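Local structure of C2 toxin component I (Clostridium botulinum, 2J3X) at residues Val162-Arg167 with Phe191-Glu196; Ile199-Lys204 with Tyr208-Gly213. The protein serves as the enzymatic component of the binary C2 toxin, transferring ADP-ribose from NAD, most probably onto actin of the target cell. The protein carries 2 engineered substitutions. All blocks are in the same frame, centred on the assembly; numbering follows the deposited sequence.

Contact 1: Val162-Arg167 with Phe191-Glu196; sequences VIVKTR and FSIIPE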
loop_
_atom_site.group_PDB
_atom_site.type_symbol
_atom_site.label_atom_id
_atom_site.label_comp_id
_atom_site.label_asym_id
_atom_site.label_seq_id
_atom_site.Cartn_x
_atom_site.Cartn_y
_atom_site.Cartn_z
ATOM N N VAL A 162 -18.675 -8.211 2.849
ATOM C CA VAL A 162 -18.210 -8.144 1.441
ATOM C C VAL A 162 -17.417 -9.385 1.089
ATOM O O VAL A 162 -16.749 -10.004 1.956
ATOM C CB VAL A 162 -17.350 -6.871 1.154
ATOM C CG1 VAL A 162 -18.153 -5.636 1.608
ATOM C CG2 VAL A 162 -15.980 -6.991 1.827
ATOM N N ILE A 163 -17.467 -9.742 -0.190
ATOM C CA ILE A 163 -16.718 -10.905 -0.726
ATOM C C ILE A 163 -16.021 -10.337 -1.950
ATOM O O ILE A 163 -16.654 -9.698 -2.754
ATOM C CB ILE A 163 -17.659 -12.071 -1.128
ATOM C CG1 ILE A 163 -18.349 -12.703 0.098
ATOM C CG2 ILE A 163 -16.883 -13.202 -1.809
ATOM C CD1 ILE A 163 -19.568 -13.475 -0.332
ATOM N N VAL A 164 -14.702 -10.545 -2.078
ATOM C CA VAL A 164 -13.991 -10.094 -3.227
ATOM C C VAL A 164 -13.497 -11.269 -4.035
ATOM O O VAL A 164 -12.678 -12.026 -3.549
ATOM C CB VAL A 164 -12.768 -9.210 -2.767
ATOM C CG1 VAL A 164 -12.026 -8.621 -3.981
ATOM C CG2 VAL A 164 -13.288 -8.062 -1.845
ATOM N N LYS A 165 -14.031 -11.415 -5.241
ATOM C CA LYS A 165 -13.720 -12.574 -6.135
ATOM C C LYS A 165 -12.799 -12.061 -7.250
ATOM O O LYS A 165 -13.002 -10.947 -7.753
ATOM C CB LYS A 165 -15.026 -13.092 -6.751
ATOM C CG LYS A 165 -14.880 -14.365 -7.558
ATOM C CD LYS A 165 -16.267 -14.858 -8.025
ATOM C CE LYS A 165 -16.138 -16.090 -8.822
ATOM N NZ LYS A 165 -17.574 -16.460 -9.189
ATOM N N THR A 166 -11.763 -12.820 -7.570
ATOM C CA THR A 166 -10.822 -12.417 -8.584
ATOM C C THR A 166 -10.326 -13.646 -9.339
ATOM O O THR A 166 -10.631 -14.764 -8.980
ATOM C CB THR A 166 -9.624 -11.614 -7.991
ATOM O OG1 THR A 166 -8.898 -10.995 -9.065
ATOM C CG2 THR A 166 -8.682 -12.521 -7.210
ATOM N N ARG A 167 -9.572 -13.408 -10.390
ATOM C CA ARG A 167 -8.905 -14.461 -11.180
ATOM C C ARG A 167 -7.401 -14.192 -11.155
ATOM O O ARG A 167 -6.950 -13.098 -11.542
ATOM C CB ARG A 167 -9.456 -14.361 -12.600
ATOM C CG ARG A 167 -8.816 -15.277 -13.653
ATOM C CD ARG A 167 -9.670 -15.180 -14.901
ATOM N NE ARG A 167 -9.392 -16.300 -15.799
ATOM C CZ ARG A 167 -10.278 -17.157 -16.313
ATOM N NH1 ARG A 167 -11.594 -17.071 -16.062
ATOM N NH2 ARG A 167 -9.827 -18.116 -17.103
ATOM N N PHE A 191 0.353 -7.301 -4.121
ATOM C CA PHE A 191 -0.655 -7.176 -5.160
ATOM C C PHE A 191 -1.705 -6.211 -4.703
ATOM O O PHE A 191 -1.950 -6.089 -3.488
ATOM C CB PHE A 191 -1.357 -8.521 -5.428
ATOM C CG PHE A 191 -0.535 -9.472 -6.262
ATOM C CD1 PHE A 191 -0.266 -9.167 -7.584
ATOM C CD2 PHE A 191 -0.044 -10.660 -5.714
ATOM C CE1 PHE A 191 0.519 -10.017 -8.375
ATOM C CE2 PHE A 191 0.757 -11.538 -6.495
ATOM C CZ PHE A 191 1.006 -11.198 -7.827
ATOM N N SER A 192 -2.397 -5.619 -5.675
ATOM C CA SER A 192 -3.556 -4.797 -5.399
ATOM C C SER A 192 -4.789 -5.401 -6.046
ATOM O O SER A 192 -4.674 -6.218 -6.969
ATOM C CB SER A 192 -3.386 -3.388 -5.970
ATOM O OG SER A 192 -2.304 -2.743 -5.288
ATOM N N ILE A 193 -5.935 -4.969 -5.547
ATOM C CA ILE A 193 -7.218 -5.331 -6.177
ATOM C C ILE A 193 -7.848 -4.026 -6.658
ATOM O O ILE A 193 -7.850 -3.035 -5.929
ATOM C CB ILE A 193 -8.124 -6.038 -5.191
ATOM C CG1 ILE A 193 -7.668 -7.482 -4.995
ATOM C CG2 ILE A 193 -9.530 -6.206 -5.788
ATOM C CD1 ILE A 193 -8.050 -8.445 -6.248
ATOM N N ILE A 194 -8.372 -4.048 -7.886
ATOM C CA ILE A 194 -9.157 -2.962 -8.452
ATOM C C ILE A 194 -10.613 -3.465 -8.627
ATOM O O ILE A 194 -10.890 -4.299 -9.506
ATOM C CB ILE A 194 -8.608 -2.551 -9.801
ATOM C CG1 ILE A 194 -7.148 -2.092 -9.686
ATOM C CG2 ILE A 194 -9.474 -1.392 -10.384
ATOM C CD1 ILE A 194 -6.494 -1.809 -11.060
ATOM N N PRO A 195 -11.525 -3.015 -7.759
ATOM C CA PRO A 195 -12.925 -3.496 -7.869
ATOM C C PRO A 195 -13.456 -3.012 -9.215
ATOM O O PRO A 195 -13.248 -1.854 -9.585
ATOM C CB PRO A 195 -13.627 -2.728 -6.724
ATOM C CG PRO A 195 -12.514 -2.629 -5.683
ATOM C CD PRO A 195 -11.347 -2.135 -6.567
ATOM N N GLU A 196 -14.086 -3.925 -9.957
ATOM C CA GLU A 196 -14.640 -3.582 -11.268
ATOM C C GLU A 196 -16.162 -3.552 -11.282
ATOM O O GLU A 196 -16.733 -2.788 -12.086
ATOM C CB GLU A 196 -14.114 -4.559 -12.325
ATOM C CG GLU A 196 -12.546 -4.615 -12.393
ATOM C CD GLU A 196 -11.878 -3.416 -13.040
ATOM O OE1 GLU A 196 -12.578 -2.432 -13.420
ATOM O OE2 GLU A 196 -10.614 -3.447 -13.172
#

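Contact 2: Ile199-Lys204 with Tyr208-Gly213; sequences IITTIK and YILIEG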
loop_
_atom_site.group_PDB
_atom_site.type_symbol
_atom_site.label_atom_id
_atom_site.label_comp_id
_atom_site.label_asym_id
_atom_site.label_seq_id
_atom_site.Cartn_x
_atom_site.Cartn_y
_atom_site.Cartn_z
ATOM N N ILE A 199 -22.277 -6.281 -6.687
ATOM C CA ILE A 199 -23.732 -6.609 -6.623
ATOM C C ILE A 199 -24.047 -7.077 -5.225
ATOM O O ILE A 199 -23.141 -7.464 -4.486
ATOM C CB ILE A 199 -24.155 -7.686 -7.650
ATOM C CG1 ILE A 199 -23.456 -9.021 -7.349
ATOM C CG2 ILE A 199 -23.941 -7.161 -9.067
ATOM C CD1 ILE A 199 -24.051 -10.255 -8.181
ATOM N N ILE A 200 -25.329 -7.059 -4.876
ATOM C CA ILE A 200 -25.768 -7.733 -3.666
ATOM C C ILE A 200 -26.072 -9.175 -4.029
ATOM O O ILE A 200 -26.687 -9.446 -5.082
ATOM C CB ILE A 200 -27.006 -7.061 -3.002
ATOM C CG1 ILE A 200 -26.601 -5.686 -2.449
ATOM C CG2 ILE A 200 -27.531 -7.926 -1.841
ATOM C CD1 ILE A 200 -27.797 -4.675 -2.350
ATOM N N THR A 201 -25.576 -10.080 -3.211
ATOM C CA THR A 201 -25.834 -11.517 -3.354
ATOM C C THR A 201 -26.215 -12.176 -2.019
ATOM O O THR A 201 -25.835 -11.709 -0.949
ATOM C CB THR A 201 -24.638 -12.283 -3.983
ATOM O OG1 THR A 201 -25.120 -13.561 -4.445
ATOM C CG2 THR A 201 -23.515 -12.526 -2.945
ATOM N N THR A 202 -26.970 -13.274 -2.094
ATOM C CA THR A 202 -27.370 -14.055 -0.923
ATOM C C THR A 202 -26.743 -15.443 -1.037
ATOM O O THR A 202 -26.852 -16.113 -2.073
ATOM C CB THR A 202 -28.917 -14.143 -0.843
ATOM O OG1 THR A 202 -29.480 -12.821 -0.902
ATOM C CG2 THR A 202 -29.384 -14.844 0.402
ATOM N N ILE A 203 -26.027 -15.850 -0.006
ATOM C CA ILE A 203 -25.363 -17.123 -0.006
ATOM C C ILE A 203 -25.697 -17.791 1.302
ATOM O O ILE A 203 -25.471 -17.205 2.360
ATOM C CB ILE A 203 -23.809 -16.981 -0.094
ATOM C CG1 ILE A 203 -23.388 -16.360 -1.431
ATOM C CG2 ILE A 203 -23.139 -18.344 0.128
ATOM C CD1 ILE A 203 -21.879 -15.923 -1.511
ATOM N N LYS A 204 -26.223 -19.029 1.240
ATOM C CA LYS A 204 -26.686 -19.756 2.451
ATOM C C LYS A 204 -27.490 -18.822 3.378
ATOM O O LYS A 204 -27.279 -18.795 4.606
ATOM C CB LYS A 204 -25.524 -20.415 3.233
ATOM C CG LYS A 204 -24.765 -21.579 2.521
ATOM C CD LYS A 204 -23.796 -22.288 3.511
ATOM C CE LYS A 204 -24.481 -23.434 4.328
ATOM N NZ LYS A 204 -23.576 -24.080 5.395
ATOM N N TYR A 208 -24.509 -10.271 1.092
ATOM C CA TYR A 208 -23.129 -9.782 0.926
ATOM C C TYR A 208 -23.084 -8.859 -0.254
ATOM O O TYR A 208 -23.847 -8.996 -1.229
ATOM C CB TYR A 208 -22.156 -10.945 0.610
ATOM C CG TYR A 208 -22.110 -12.010 1.637
ATOM C CD1 TYR A 208 -23.009 -13.088 1.610
ATOM C CD2 TYR A 208 -21.106 -11.995 2.640
ATOM C CE1 TYR A 208 -22.923 -14.119 2.597
ATOM C CE2 TYR A 208 -21.019 -13.025 3.601
ATOM C CZ TYR A 208 -21.925 -14.056 3.583
ATOM O OH TYR A 208 -21.856 -15.095 4.518
ATOM N N ILE A 209 -22.169 -7.902 -0.213
ATOM C CA ILE A 209 -21.795 -7.259 -1.467
ATOM C C ILE A 209 -20.675 -8.126 -2.089
ATOM O O ILE A 209 -19.605 -8.318 -1.488
ATOM C CB ILE A 209 -21.306 -5.817 -1.260
ATOM C CG1 ILE A 209 -22.502 -4.928 -0.822
ATOM C CG2 ILE A 209 -20.729 -5.235 -2.609
ATOM C CD1 ILE A 209 -22.109 -3.453 -0.510
ATOM N N LEU A 210 -20.944 -8.655 -3.296
ATOM C CA LEU A 210 -19.973 -9.484 -4.032
ATOM C C LEU A 210 -19.301 -8.538 -5.008
ATOM O O LEU A 210 -19.938 -7.940 -5.883
ATOM C CB LEU A 210 -20.696 -10.607 -4.782
ATOM C CG LEU A 210 -19.820 -11.480 -5.694
ATOM C CD1 LEU A 210 -18.752 -12.274 -4.865
ATOM C CD2 LEU A 210 -20.798 -12.428 -6.475
ATOM N N ILE A 211 -17.994 -8.431 -4.848
ATOM C CA ILE A 211 -17.183 -7.532 -5.653
ATOM C C ILE A 211 -16.342 -8.372 -6.572
ATOM O O ILE A 211 -15.641 -9.296 -6.110
ATOM C CB ILE A 211 -16.257 -6.679 -4.753
ATOM C CG1 ILE A 211 -17.084 -5.809 -3.799
ATOM C CG2 ILE A 211 -15.214 -5.880 -5.633
ATOM C CD1 ILE A 211 -16.281 -5.338 -2.579
ATOM N N GLU A 212 -16.400 -8.074 -7.867
ATOM C CA GLU A 212 -15.442 -8.666 -8.821
ATOM C C GLU A 212 -14.267 -7.699 -8.933
ATOM O O GLU A 212 -14.435 -6.531 -9.299
ATOM C CB GLU A 212 -16.065 -8.789 -10.217
ATOM C CG GLU A 212 -17.345 -9.591 -10.279
ATOM C CD GLU A 212 -17.185 -11.058 -9.842
ATOM O OE1 GLU A 212 -16.062 -11.628 -9.971
ATOM O OE2 GLU A 212 -18.219 -11.628 -9.387
ATOM N N GLY A 213 -13.082 -8.184 -8.597
ATOM C CA GLY A 213 -11.873 -7.324 -8.665
ATOM C C GLY A 213 -10.821 -7.860 -9.590
ATOM O O GLY A 213 -10.709 -9.090 -9.776
HETATM O O HOH W 1 -23.174 -17.489 4.003
#

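Contact 1: Val162-Arg167 with Phe191-Glu196
Ile193 reaches two side chains of 162-167 with two different branches: its CG2 meets Val164 and its CD1 meets Thr166. The apolar contact joins Val164 CG1 and Ile193 CG2, 3.9 Å apart; the two side chains run in opposite senses alongside one another, and the touching atoms are a methyl from each. Val164 puts that methyl forward by setting CG1 opposite its backbone N (chi1 -176°). In Ile193, CG1 takes the place beside the backbone N (chi1 -76°) and a second bend (chi2 -75°) carries CD1 over to Thr166.

The other meeting is of mixed character. Ile193 CD1 stands 3.9 Å from Thr166 CB and 3.9 Å from Thr166 OG1, which is van der Waals contact only. The polar need of that hydroxyl is met by Gly213 O, to which it is hydrogen-bonded; Gly213 belongs to strand 206-216.

The backbones stay apart. Val164 CA is 8.1 Å from Pro195 CA, and Thr166 CA is 8.3 Å from Ile193 CA, too far for main-chain pairing. Strand 206-216 runs between the two in the sheet and pairs with Lys165 through its backbone. All three touching residues are buried, with Val102 against Val164 and Thr166, and Phe104 against Ile193. With just 113 Å² buried between the segments, this is packing between second-neighbour strands across one face of the mixed sheet, in the first of the chain's two ADP-ribosyltransferase-type modules.

Contact 2: Ile199-Lys204 with Tyr208-Gly213
Tyr208 lies along Thr201 and Ile203: its CB, one ring edge and, through a water, its hydroxyl find partners on 199-204. CB is 4.1 Å from Thr201 CG2, the methyl that also sits 3.9 Å from Leu210 CB on the same sheet face. CG stands anti to the carbonyl carbon (chi1 -59°), which swings the ring along the partner strand. At the ring edge, near its plane, CD1 passes Thr201 O at 4.1 Å and CE1 passes Ile203 O at 4.0 Å; Ile203 CB approaches CE1 from off that plane, also at 4.0 Å. The tip ends at a water, with OH 2.8 Å from its oxygen. That water donates to Ile203 O, also at 2.8 Å, tethering the phenol to the partner backbone, while Arg116 makes a cation-pi contact with the ring.

The main chain sets this register. Thr201 N donates to Tyr208 O at 2.8 Å, nearly straight (171° at the hydrogen), and Tyr208 N returns a bond to Thr201 O; Ile199 and Leu210 form the same reciprocal pair. Between them Ile200 and Ile209 are a non-hydrogen-bonded pair, their side chains on the other face, toward helix 126-136. The axes of the short segments 199-203 and 208-213 make 120° between their N-to-C directions, consistent with strong twist. Close pairing across a short connection is that of an antiparallel beta hairpin, here formed by strands 191-203 and 206-216.

From the N terminus, strand 162-168 comes first; the chain then runs out through strands 175-178 and 183-187 before contact 1 closes that loop at 191-196. Strand 191-203 continues directly into contact 2, whose far shorter loop turns back into 206-216. The two closures follow in series, neither enclosing nor crossing the other, with centres about 12 Å apart. Strand 206-216 ends up between 191-203 and 162-168, so the two contacts meet along it: Glu196 N lies 2.7 Å from Glu212 O, a probable hydrogen bond, and Ile163 CD1 packs 3.5 Å from Tyr208 CG. Contact 2 builds the hairpin, and contact 1 adds side-chain packing from its first strand, over 206-216, to strand 162-168, which runs parallel to 206-216.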